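Local structure of malonyl CoA-acyl carrier protein transacylase (Synechocystis sp. PCC 6803 substr. Kazusa, 4RR5) at residues Q138-T141 against V147-N150. The protein transfers the malonyl group from malonyl-CoA to holo-acyl carrier protein, yielding malonyl-ACP and free CoA for fatty acid biosynthesis. Numbering follows the deposited sequence.
Sequences QALT and VLAN
A single leucine, Leu140, carries the helix side of this contact, and its closest approach is to backbone rather than to another side chain: methyl CD2 of Leu140 sits 4.0 Å from CA of Val147. The CB of Val147 is directed away from the helix, so the leucine meets main chain there. The other methyl of Leu140 reaches further along the strand, where its CD1 lies 4.4 Å from CD1 of Leu148, a loose methyl-to-methyl meeting. The fork therefore straddles two successive strand residues. CD1 of Leu140 stands anti to CA (chi2 169°), which carries it out toward Leu148, while CD2 turns off to Val147. No hydrogen bond crosses the interface, and the surface buried is small, 103 Å² in all.

Such contacts illustrate how a helix is laid over a sheet in an alpha/beta sandwich. Here helix 133-140 and the following strand 146-153 belong to the smaller, ferredoxin-like subdomain of the FabD fold, in which helices 133-140 and 163-171 cover one face of a sheet whose four main strands are antiparallel; Ile169 of the second helix also touches Leu140. Further along the strand, Ala149 and Asn150 together stand opposite the single residue Val158 of strand 156-161, a classic beta bulge. The side chain of Val147 lies about 6 Å from that of His188, an active-site residue by similarity with related enzymes.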
ATOM      1  N   GLN A 138     -10.671   8.817  23.165  1.00 62.28           N
ATOM      2  CA  GLN A 138     -11.002  10.095  23.780  1.00 62.90           C
ATOM      3  C   GLN A 138     -10.305  11.225  23.016  1.00 60.50           C
ATOM      4  O   GLN A 138     -10.910  12.265  22.749  1.00 61.86           O
ATOM      5  CB  GLN A 138     -10.617  10.108  25.272  1.00 65.31           C
ATOM      6  CG  GLN A 138      -9.126   9.931  25.533  1.00 72.38           C
ATOM      7  CD  GLN A 138      -8.723  10.158  26.977  1.00 73.89           C
ATOM      8  OE1 GLN A 138      -9.568  10.405  27.838  1.00 75.32           O
ATOM      9  NE2 GLN A 138      -7.418  10.086  27.246  1.00 68.13           N
ATOM     10  N   ALA A 139      -9.047  10.997  22.633  1.00 62.77           N
ATOM     11  CA  ALA A 139      -8.239  12.011  21.961  1.00 57.17           C
ATOM     12  C   ALA A 139      -8.679  12.200  20.513  1.00 56.65           C
ATOM     13  O   ALA A 139      -8.325  13.192  19.878  1.00 64.76           O
ATOM     14  CB  ALA A 139      -6.770  11.644  22.021  1.00 50.87           C
ATOM     15  N   LEU A 140      -9.461  11.252  20.006  1.00 49.21           N
ATOM     16  CA  LEU A 140      -9.912  11.275  18.622  1.00 56.07           C
ATOM     17  C   LEU A 140     -11.394  11.628  18.502  1.00 59.36           C
ATOM     18  O   LEU A 140     -11.800  12.257  17.525  1.00 58.55           O
ATOM     19  CB  LEU A 140      -9.633   9.925  17.947  1.00 52.03           C
ATOM     20  CG  LEU A 140      -8.228   9.792  17.349  1.00 46.30           C
ATOM     21  CD1 LEU A 140      -7.897   8.371  16.932  1.00 38.23           C
ATOM     22  CD2 LEU A 140      -8.085  10.734  16.177  1.00 47.53           C
ATOM     23  N   THR A 141     -12.196  11.220  19.486  1.00 63.54           N
ATOM     24  CA  THR A 141     -13.611  11.610  19.546  1.00 61.49           C
ATOM     25  C   THR A 141     -13.748  13.134  19.594  1.00 64.54           C
ATOM     26  O   THR A 141     -13.128  13.794  20.442  1.00 63.16           O
ATOM     27  CB  THR A 141     -14.325  10.980  20.765  1.00 55.79           C
ATOM     28  OG1 THR A 141     -14.804   9.677  20.412  1.00 52.49           O
ATOM     29  CG2 THR A 141     -15.503  11.826  21.211  1.00 59.17           C
ATOM     30  N   VAL A 147      -7.567  12.320  12.460  1.00 40.84           N
ATOM     31  CA  VAL A 147      -8.356  11.124  12.187  1.00 33.96           C
ATOM     32  C   VAL A 147      -7.464   9.872  12.133  1.00 32.80           C
ATOM     33  O   VAL A 147      -6.235   9.971  12.067  1.00 30.46           O
ATOM     34  CB  VAL A 147      -9.136  11.268  10.861  1.00 31.82           C
ATOM     35  CG1 VAL A 147      -8.235  10.969   9.669  1.00 24.95           C
ATOM     36  CG2 VAL A 147     -10.375  10.369  10.855  1.00 30.49           C
ATOM     37  N   LEU A 148      -8.081   8.696  12.182  1.00 30.20           N
ATOM     38  CA  LEU A 148      -7.345   7.454  12.052  1.00 27.81           C
ATOM     39  C   LEU A 148      -7.218   7.098  10.570  1.00 29.89           C
ATOM     40  O   LEU A 148      -8.217   7.004   9.854  1.00 32.04           O
ATOM     41  CB  LEU A 148      -8.024   6.337  12.838  1.00 24.41           C
ATOM     42  CG  LEU A 148      -7.128   5.135  13.146  1.00 33.83           C
ATOM     43  CD1 LEU A 148      -7.309   4.653  14.560  1.00 33.81           C
ATOM     44  CD2 LEU A 148      -7.436   4.012  12.179  1.00 35.31           C
ATOM     45  N   ALA A 149      -5.982   6.909  10.122  1.00 26.19           N
ATOM     46  CA  ALA A 149      -5.655   6.790   8.703  1.00 29.52           C
ATOM     47  C   ALA A 149      -5.263   5.364   8.326  1.00 29.17           C
ATOM     48  O   ALA A 149      -5.594   4.878   7.245  1.00 29.67           O
ATOM     49  CB  ALA A 149      -4.523   7.767   8.339  1.00 26.00           C
ATOM     50  N   ASN A 150      -4.531   4.708   9.215  1.00 25.71           N
ATOM     51  CA  ASN A 150      -4.278   3.284   9.092  1.00 26.79           C
ATOM     52  C   ASN A 150      -4.753   2.594  10.341  1.00 30.73           C
ATOM     53  O   ASN A 150      -4.479   3.066  11.451  1.00 27.36           O
ATOM     54  CB  ASN A 150      -2.789   2.959   8.915  1.00 26.09           C
ATOM     55  CG  ASN A 150      -2.195   3.527   7.651  1.00 24.54           C
ATOM     56  OD1 ASN A 150      -2.876   4.176   6.848  1.00 29.73           O
ATOM     57  ND2 ASN A 150      -0.893   3.312   7.480  1.00 24.63           N
TER